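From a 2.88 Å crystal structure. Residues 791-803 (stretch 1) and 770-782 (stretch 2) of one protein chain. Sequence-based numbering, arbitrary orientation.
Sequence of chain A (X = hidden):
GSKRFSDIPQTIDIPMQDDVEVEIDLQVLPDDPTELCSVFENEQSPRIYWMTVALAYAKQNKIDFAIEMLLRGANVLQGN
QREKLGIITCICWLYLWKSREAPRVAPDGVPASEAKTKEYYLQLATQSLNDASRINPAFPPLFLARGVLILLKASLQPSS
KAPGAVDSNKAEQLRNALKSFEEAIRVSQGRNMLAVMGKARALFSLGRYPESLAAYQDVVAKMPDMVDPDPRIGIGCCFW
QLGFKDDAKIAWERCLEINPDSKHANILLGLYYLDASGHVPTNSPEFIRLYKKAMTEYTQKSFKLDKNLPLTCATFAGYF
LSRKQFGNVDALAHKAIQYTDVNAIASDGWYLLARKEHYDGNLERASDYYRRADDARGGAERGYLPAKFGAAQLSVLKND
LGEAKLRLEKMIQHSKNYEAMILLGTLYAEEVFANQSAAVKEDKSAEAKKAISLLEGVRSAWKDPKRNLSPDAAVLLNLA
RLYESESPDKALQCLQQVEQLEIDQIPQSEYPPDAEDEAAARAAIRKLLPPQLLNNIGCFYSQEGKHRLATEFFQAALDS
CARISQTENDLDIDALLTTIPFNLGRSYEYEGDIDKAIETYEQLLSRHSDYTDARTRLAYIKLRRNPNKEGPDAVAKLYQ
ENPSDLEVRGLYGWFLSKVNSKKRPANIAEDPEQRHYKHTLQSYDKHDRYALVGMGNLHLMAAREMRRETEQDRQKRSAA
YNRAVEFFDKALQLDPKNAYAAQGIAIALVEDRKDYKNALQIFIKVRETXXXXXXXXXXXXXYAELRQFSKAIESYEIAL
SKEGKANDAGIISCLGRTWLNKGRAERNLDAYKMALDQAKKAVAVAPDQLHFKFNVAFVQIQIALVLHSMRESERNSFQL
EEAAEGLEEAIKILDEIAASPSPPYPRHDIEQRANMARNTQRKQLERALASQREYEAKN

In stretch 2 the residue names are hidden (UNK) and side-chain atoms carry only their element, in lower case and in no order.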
ATOM      1  N   LYS A 791      44.886  16.375  10.136  1.00 97.15           N
ATOM      2  CA  LYS A 791      43.774  15.414  10.110  1.00 99.24           C
ATOM      3  C   LYS A 791      44.114  14.034  10.726  1.00101.51           C
ATOM      4  O   LYS A 791      43.231  13.338  11.246  1.00102.35           O
ATOM      5  CB  LYS A 791      43.269  15.220   8.693  1.00 97.73           C
ATOM      6  CG  LYS A 791      42.175  16.163   8.229  1.00105.06           C
ATOM      7  CD  LYS A 791      41.875  15.877   6.754  1.00112.55           C
ATOM      8  CE  LYS A 791      40.995  16.919   6.094  1.00108.91           C
ATOM      9  NZ  LYS A 791      41.629  17.384   4.824  1.00105.95           N
ATOM     10  N   ALA A 792      45.380  13.634  10.632  1.00 95.49           N
ATOM     11  CA  ALA A 792      45.898  12.474  11.373  1.00 96.14           C
ATOM     12  C   ALA A 792      45.956  12.753  12.884  1.00 96.89           C
ATOM     13  O   ALA A 792      45.800  11.854  13.705  1.00 97.74           O
ATOM     14  CB  ALA A 792      47.288  12.106  10.877  1.00 95.57           C
ATOM     15  N   ILE A 793      46.214  14.001  13.247  1.00 96.05           N
ATOM     16  CA  ILE A 793      46.239  14.373  14.647  1.00 97.22           C
ATOM     17  C   ILE A 793      44.861  14.082  15.239  1.00 92.32           C
ATOM     18  O   ILE A 793      44.728  13.195  16.060  1.00 85.34           O
ATOM     19  CB  ILE A 793      46.648  15.858  14.865  1.00 98.71           C
ATOM     20  CG1 ILE A 793      48.079  16.134  14.360  1.00 96.45           C
ATOM     21  CG2 ILE A 793      46.504  16.262  16.331  1.00 97.01           C
ATOM     22  CD1 ILE A 793      49.195  15.541  15.194  1.00100.84           C
ATOM     23  N   GLU A 794      43.824  14.789  14.807  1.00 97.57           N
ATOM     24  CA  GLU A 794      42.532  14.661  15.507  1.00109.17           C
ATOM     25  C   GLU A 794      41.795  13.355  15.201  1.00101.95           C
ATOM     26  O   GLU A 794      40.802  13.057  15.842  1.00109.07           O
ATOM     27  CB  GLU A 794      41.616  15.900  15.352  1.00116.74           C
ATOM     28  CG  GLU A 794      40.498  15.822  14.309  1.00120.32           C
ATOM     29  CD  GLU A 794      41.022  15.749  12.888  1.00129.32           C
ATOM     30  OE1 GLU A 794      42.253  15.632  12.728  1.00138.35           O
ATOM     31  OE2 GLU A 794      40.213  15.813  11.931  1.00124.16           O
ATOM     32  N   SER A 795      42.264  12.581  14.231  1.00 95.81           N
ATOM     33  CA  SER A 795      41.839  11.195  14.138  1.00 89.92           C
ATOM     34  C   SER A 795      42.349  10.523  15.414  1.00 94.32           C
ATOM     35  O   SER A 795      41.563  10.051  16.243  1.00 94.11           O
ATOM     36  CB  SER A 795      42.387  10.528  12.872  1.00 89.13           C
ATOM     37  OG  SER A 795      42.118   9.136  12.842  1.00 85.37           O
ATOM     38  N   TYR A 796      43.665  10.547  15.596  1.00 94.99           N
ATOM     39  CA  TYR A 796      44.286   9.982  16.790  1.00 90.40           C
ATOM     40  C   TYR A 796      43.661  10.529  18.072  1.00 90.67           C
ATOM     41  O   TYR A 796      43.409   9.787  19.005  1.00 92.13           O
ATOM     42  CB  TYR A 796      45.793  10.269  16.803  1.00 89.13           C
ATOM     43  CG  TYR A 796      46.619   9.396  15.903  1.00 90.48           C
ATOM     44  CD1 TYR A 796      47.719   9.912  15.217  1.00 93.48           C
ATOM     45  CD2 TYR A 796      46.312   8.047  15.728  1.00 93.17           C
ATOM     46  CE1 TYR A 796      48.485   9.108  14.384  1.00 88.71           C
ATOM     47  CE2 TYR A 796      47.075   7.239  14.903  1.00 90.67           C
ATOM     48  CZ  TYR A 796      48.156   7.777  14.237  1.00 86.13           C
ATOM     49  OH  TYR A 796      48.903   6.983  13.422  1.00 78.69           O
ATOM     50  N   GLU A 797      43.428  11.831  18.118  1.00 95.28           N
ATOM     51  CA  GLU A 797      42.892  12.462  19.312  1.00101.72           C
ATOM     52  C   GLU A 797      41.539  11.851  19.627  1.00 97.28           C
ATOM     53  O   GLU A 797      41.276  11.482  20.764  1.00 98.73           O
ATOM     54  CB  GLU A 797      42.756  13.981  19.123  1.00112.40           C
ATOM     55  CG  GLU A 797      44.013  14.794  19.418  1.00117.25           C
ATOM     56  CD  GLU A 797      43.928  15.525  20.741  1.00120.17           C
ATOM     57  OE1 GLU A 797      43.537  16.718  20.726  1.00121.99           O
ATOM     58  OE2 GLU A 797      44.232  14.895  21.784  1.00111.51           O
ATOM     59  N   ILE A 798      40.693  11.739  18.612  1.00 97.22           N
ATOM     60  CA  ILE A 798      39.371  11.159  18.791  1.00101.51           C
ATOM     61  C   ILE A 798      39.494   9.718  19.289  1.00107.01           C
ATOM     62  O   ILE A 798      38.743   9.303  20.181  1.00104.25           O
ATOM     63  CB  ILE A 798      38.531  11.209  17.499  1.00102.51           C
ATOM     64  CG1 ILE A 798      38.032  12.637  17.246  1.00100.61           C
ATOM     65  CG2 ILE A 798      37.339  10.278  17.622  1.00109.58           C
ATOM     66  CD1 ILE A 798      37.118  12.791  16.047  1.00 97.91           C
ATOM     67  N   ALA A 799      40.436   8.958  18.722  1.00103.78           N
ATOM     68  CA  ALA A 799      40.718   7.598  19.213  1.00 92.63           C
ATOM     69  C   ALA A 799      41.021   7.608  20.706  1.00 90.23           C
ATOM     70  O   ALA A 799      40.516   6.783  21.432  1.00 90.34           O
ATOM     71  CB  ALA A 799      41.869   6.956  18.454  1.00 86.80           C
ATOM     72  N   LEU A 800      41.835   8.548  21.165  1.00 97.46           N
ATOM     73  CA  LEU A 800      42.218   8.605  22.579  1.00 94.77           C
ATOM     74  C   LEU A 800      41.049   9.008  23.465  1.00 89.68           C
ATOM     75  O   LEU A 800      40.978   8.616  24.614  1.00 86.73           O
ATOM     76  CB  LEU A 800      43.387   9.571  22.781  1.00 98.41           C
ATOM     77  CG  LEU A 800      44.674   9.162  22.066  1.00102.44           C
ATOM     78  CD1 LEU A 800      45.734  10.248  22.188  1.00116.66           C
ATOM     79  CD2 LEU A 800      45.205   7.853  22.603  1.00 97.00           C
ATOM     80  N   SER A 801      40.126   9.787  22.923  1.00 92.11           N
ATOM     81  CA  SER A 801      38.967  10.229  23.681  1.00 92.24           C
ATOM     82  C   SER A 801      38.148   9.045  24.140  1.00 96.40           C
ATOM     83  O   SER A 801      37.476   9.114  25.163  1.00105.37           O
ATOM     84  CB  SER A 801      38.080  11.159  22.846  1.00 92.30           C
ATOM     85  OG  SER A 801      37.453  10.456  21.785  1.00 93.38           O
ATOM     86  N   LYS A 802      38.154   8.036  23.283  1.00100.85           N
ATOM     87  CA  LYS A 802      37.224   6.928  23.329  1.00105.67           C
ATOM     88  C   LYS A 802      37.462   5.928  24.422  1.00114.58           C
ATOM     89  O   LYS A 802      38.591   5.609  24.750  1.00128.28           O
ATOM     90  CB  LYS A 802      37.143   6.239  21.980  1.00 99.04           C
ATOM     91  CG  LYS A 802      36.000   6.773  21.154  1.00 86.74           C
ATOM     92  CD  LYS A 802      36.070   6.337  19.711  1.00 89.01           C
ATOM     93  CE  LYS A 802      34.772   6.662  19.007  1.00 88.27           C
ATOM     94  NZ  LYS A 802      34.943   6.833  17.546  1.00 89.08           N
ATOM     95  N   GLU A 803      36.365   5.403  24.948  1.00128.08           N
ATOM     96  CA  GLU A 803      36.382   4.580  26.133  1.00125.55           C
ATOM     97  C   GLU A 803      37.049   3.290  25.802  1.00123.11           C
ATOM     98  O   GLU A 803      37.187   2.918  24.652  1.00108.78           O
ATOM     99  CB  GLU A 803      34.978   4.355  26.677  1.00128.69           C
ATOM    100  CG  GLU A 803      34.776   4.921  28.076  1.00145.88           C
ATOM    101  CD  GLU A 803      33.312   5.064  28.454  1.00155.91           C
ATOM    102  OE1 GLU A 803      32.488   5.350  27.563  1.00170.20           O
ATOM    103  OE2 GLU A 803      32.987   4.892  29.647  1.00155.23           O
ATOM    104  N   UNK A 770      31.289   2.735  11.859  1.00 95.22           N
ATOM    105  CA  UNK A 770      31.868   1.875  12.900  1.00 93.40           C
ATOM    106  C   UNK A 770      32.095   2.572  14.236  1.00104.72           C
ATOM    107  O   UNK A 770      31.561   2.115  15.251  1.00118.07           O
ATOM    108  c   UNK A 770      31.636  -0.737  11.600  1.00 90.51           C
ATOM    109  c   UNK A 770      32.810   0.179  11.308  1.00 87.27           C
ATOM    110  c   UNK A 770      33.146   1.167  12.420  1.00 87.30           C
ATOM    111  c   UNK A 770      33.815   0.394  13.543  1.00 90.56           C
ATOM    112  N   UNK A 771      32.879   3.653  14.247  1.00 99.75           N
ATOM    113  CA  UNK A 771      33.137   4.446  15.485  1.00100.83           C
ATOM    114  C   UNK A 771      34.051   3.789  16.540  1.00 98.56           C
ATOM    115  O   UNK A 771      34.205   4.319  17.635  1.00101.05           O
ATOM    116  c   UNK A 771      31.264   6.579  14.516  1.00112.97           C
ATOM    117  n   UNK A 771      30.995   6.609  13.210  1.00114.89           N
ATOM    118  c   UNK A 771      31.829   4.837  16.194  1.00102.54           C
ATOM    119  c   UNK A 771      30.759   5.392  15.284  1.00112.79           C
ATOM    120  o   UNK A 771      31.908   7.458  15.091  1.00115.96           O
ATOM    121  N   UNK A 772      34.647   2.645  16.228  1.00 96.80           N
ATOM    122  CA  UNK A 772      35.556   1.977  17.156  1.00 93.09           C
ATOM    123  C   UNK A 772      36.837   2.768  17.158  1.00 88.16           C
ATOM    124  O   UNK A 772      37.108   3.493  16.209  1.00 96.60           O
ATOM    125  c   UNK A 772      35.822   0.529  16.732  1.00 91.48           C
ATOM    126  o   UNK A 772      34.627  -1.524  16.444  1.00 97.07           O
ATOM    127  c   UNK A 772      34.609  -0.376  16.941  1.00 98.81           C
ATOM    128  o   UNK A 772      33.634   0.057  17.606  1.00 99.24           O
ATOM    129  N   UNK A 773      37.612   2.646  18.226  1.00 84.55           N
ATOM    130  CA  UNK A 773      38.894   3.342  18.326  1.00 82.28           C
ATOM    131  C   UNK A 773      39.816   2.949  17.189  1.00 77.00           C
ATOM    132  O   UNK A 773      40.373   3.806  16.522  1.00 77.48           O
ATOM    133  c   UNK A 773      39.559   3.049  19.660  1.00 84.29           C
ATOM    134  N   UNK A 774      39.935   1.649  16.961  1.00 79.34           N
ATOM    135  CA  UNK A 774      40.851   1.111  15.965  1.00 87.00           C
ATOM    136  C   UNK A 774      40.648   1.671  14.551  1.00 81.52           C
ATOM    137  O   UNK A 774      41.595   1.804  13.773  1.00 74.64           O
ATOM    138  n   UNK A 774      38.999  -1.148  14.398  1.00115.75           N
ATOM    139  c   UNK A 774      40.825  -0.429  15.988  1.00 99.27           C
ATOM    140  c   UNK A 774      39.489  -1.036  15.682  1.00110.22           C
ATOM    141  c   UNK A 774      37.828  -1.756  14.425  1.00106.35           C
ATOM    142  n   UNK A 774      37.542  -2.047  15.680  1.00110.79           N
ATOM    143  c   UNK A 774      38.569  -1.617  16.486  1.00114.56           C
ATOM    144  N   UNK A 775      39.410   2.003  14.218  1.00 87.13           N
ATOM    145  CA  UNK A 775      39.120   2.687  12.955  1.00 90.36           C
ATOM    146  C   UNK A 775      39.889   3.992  12.901  1.00 85.16           C
ATOM    147  O   UNK A 775      40.610   4.245  11.954  1.00103.18           O
ATOM    148  c   UNK A 775      37.599   2.934  12.762  1.00 90.35           C
ATOM    149  c   UNK A 775      36.925   1.664  12.268  1.00 93.54           C
ATOM    150  c   UNK A 775      37.325   4.055  11.780  1.00 86.99           C
ATOM    151  N   UNK A 776      39.765   4.794  13.942  1.00 86.38           N
ATOM    152  CA  UNK A 776      40.435   6.090  13.997  1.00 89.48           C
ATOM    153  C   UNK A 776      41.968   5.956  14.032  1.00 87.30           C
ATOM    154  O   UNK A 776      42.695   6.776  13.472  1.00 94.60           O
ATOM    155  c   UNK A 776      37.023   9.288  14.605  1.00113.34           C
ATOM    156  c   UNK A 776      39.929   6.881  15.202  1.00 90.18           C
ATOM    157  c   UNK A 776      38.308   8.783  14.787  1.00112.16           C
ATOM    158  o   UNK A 776      34.654   8.918  14.486  1.00102.55           O
ATOM    159  c   UNK A 776      37.412   6.582  15.046  1.00109.30           C
ATOM    160  c   UNK A 776      38.527   7.424  15.015  1.00101.68           C
ATOM    161  c   UNK A 776      35.930   8.426  14.652  1.00114.22           C
ATOM    162  c   UNK A 776      36.125   7.074  14.867  1.00109.76           C
ATOM    163  N   UNK A 777      42.449   4.907  14.674  1.00 80.64           N
ATOM    164  CA  UNK A 777      43.873   4.643  14.738  1.00 84.34           C
ATOM    165  C   UNK A 777      44.368   4.376  13.322  1.00 86.82           C
ATOM    166  O   UNK A 777      45.306   5.007  12.859  1.00 94.32           O
ATOM    167  c   UNK A 777      43.762   3.764  17.098  1.00 83.78           C
ATOM    168  c   UNK A 777      45.647   3.063  15.647  1.00 84.66           C
ATOM    169  c   UNK A 777      44.176   3.442  15.668  1.00 85.81           C
ATOM    170  N   UNK A 778      43.705   3.449  12.645  1.00 92.51           N
ATOM    171  CA  UNK A 778      44.045   3.073  11.276  1.00 95.25           C
ATOM    172  C   UNK A 778      43.971   4.251  10.313  1.00101.08           C
ATOM    173  O   UNK A 778      44.736   4.338   9.349  1.00112.69           O
ATOM    174  c   UNK A 778      43.077   2.005  10.787  1.00 92.01           C
ATOM    175  o   UNK A 778      44.080   0.501  12.387  1.00 91.83           O
ATOM    176  c   UNK A 778      43.177   0.706  11.569  1.00 87.88           C
ATOM    177  n   UNK A 778      42.247  -0.188  11.301  1.00 83.98           N
ATOM    178  N   UNK A 779      43.017   5.139  10.571  1.00101.92           N
ATOM    179  CA  UNK A 779      42.887   6.379   9.815  1.00104.75           C
ATOM    180  C   UNK A 779      44.083   7.287  10.046  1.00102.91           C
ATOM    181  O   UNK A 779      44.746   7.703   9.097  1.00104.34           O
ATOM    182  c   UNK A 779      40.382   6.653   9.449  1.00105.26           C
ATOM    183  c   UNK A 779      41.612   7.110  10.216  1.00107.76           C
ATOM    184  c   UNK A 779      38.597   7.772   7.689  1.00 96.94           C
ATOM    185  s   UNK A 779      39.202   8.006   9.341  1.00107.83           S
ATOM    186  N   UNK A 780      44.356   7.582  11.315  1.00100.88           N
ATOM    187  CA  UNK A 780      45.563   8.318  11.698  1.00 97.09           C
ATOM    188  C   UNK A 780      46.840   7.774  11.056  1.00 92.59           C
ATOM    189  O   UNK A 780      47.711   8.535  10.672  1.00 88.82           O
ATOM    190  N   UNK A 781      46.941   6.455  10.923  1.00 89.87           N
ATOM    191  CA  UNK A 781      48.082   5.817  10.250  1.00100.10           C
ATOM    192  C   UNK A 781      48.199   6.176   8.769  1.00105.27           C
ATOM    193  O   UNK A 781      49.291   6.441   8.269  1.00109.15           O
ATOM    194  n   UNK A 781      48.156   2.608  13.606  1.00 97.05           N
ATOM    195  n   UNK A 781      48.410   4.587  12.827  1.00 98.58           N
ATOM    196  c   UNK A 781      48.439   3.858  13.926  1.00100.34           C
ATOM    197  c   UNK A 781      47.988   4.300  10.359  1.00 94.31           C
ATOM    198  c   UNK A 781      47.926   2.536  12.256  1.00 96.85           C
ATOM    199  c   UNK A 781      48.075   3.786  11.757  1.00 95.49           C
ATOM    200  N   UNK A 782      47.073   6.140   8.070  1.00101.65           N
ATOM    201  CA  UNK A 782      47.040   6.541   6.670  1.00102.51           C
ATOM    202  C   UNK A 782      47.379   8.027   6.525  1.00 91.46           C
ATOM    203  O   UNK A 782      48.204   8.392   5.713  1.00 91.71           O
ATOM    204  c   UNK A 782      46.401   3.832   5.416  1.00111.29           C
ATOM    205  c   UNK A 782      45.362   4.730   6.065  1.00107.01           C
ATOM    206  c   UNK A 782      45.667   6.233   6.023  1.00103.30           C
ATOM    207  c   UNK A 782      45.608   6.716   4.578  1.00100.72           C
TER

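Position 770 has four side-chain carbons, forked at the first, with one arm two carbons long. It does not touch stretch 1. The fork and the long arm identify Ile770.

Position 771 has three carbons, the third carrying one oxygen and one nitrogen. Its backbone O lies 2.6 Å from Lys802 NZ, a weak hydrogen bond. The place of that O is less sure, because it sits too close to Lys802 CE in the model. A terminal amide on a two-carbon linker makes the residue Gln771. Its phi is positive.

Position 772 has two carbons, the second carrying two oxygens. Its CA-to-CB bond points away from stretch 1. This short carboxylate is Asp772. It stands at the N-cap position, but its side chain makes no capping bond.

Position 773 has a single carbon. Its backbone O is 4.0 Å from Ala799 CB. It is Ala773.

Position 774 has one carbon and then a five-membered ring of three carbons and two nitrogens. Its CA-to-CB bond points away from stretch 1. This imidazole is His774. Its NE2 makes a weak hydrogen bond to Asp772 OD2 at 3.1 Å.

Position 775 has one carbon carrying two more. It makes no contact with stretch 1. This small fork is Val775.

Position 776 has one carbon, then a six-carbon ring bearing one oxygen. Ile798 CG2 lies over one ring face, 3.2 Å from a ring carbon. Another ring carbon is 2.9 Å from Lys802 NZ. The phenol is Tyr776. Its hydroxyl turns back to its own stretch, with Tyr776 OH donating to Gln771 OE1 at 3.2 Å.

Position 777 has one carbon carrying two. Its CA-to-CB bond points away, yet one of the two end carbons reaches Ala799 CB at 4.0 Å. It is Val777.

Position 778 has two carbons, the second carrying one oxygen and one nitrogen. Its CA-to-CB bond points away. The short amide is Asn778. Both polar atoms are hydrogen-bonded elsewhere in the structure.

Position 779 is an unbranched chain of two carbons, a sulfur and a carbon. Its CB lies 3.4 Å from Ser795 OG, but the chain's end leads away. The thioether is Met779.

Position 780 has no side-chain atoms. Its CA lies over the Tyr796 ring face, 3.8 Å from the centroid. An ideal CB would fall 2.4 Å from Tyr796 CE2, a clash. It is Gly780.

Position 781 has one carbon, then a five-membered ring of three carbons and two nitrogens. One nitrogen lies 2.5 Å from Tyr796 OH. It is His781.

Position 782 has four carbons, forked at the first, with one longer arm. It makes no contact. It is Ile782.

The helices run nearly antiparallel, at 160°, with axes 7.9 Å apart at closest approach. The backbones come closest at small residues: Ala792 CA and Gly780 CA are 4.2 Å apart, Ala799 CA and Ala773 CA 4.7 Å. At Gly780 the lack of a side chain leaves room for the Tyr796 ring. Between these points, Ser795 OG lies 2.5 Å from Tyr776 O. Tyr796 OH and His781 ND1 share a 2.5 Å hydrogen bond; either could be the donor.

Stretch 2 (770-782) IQDAHVYVNMGHI
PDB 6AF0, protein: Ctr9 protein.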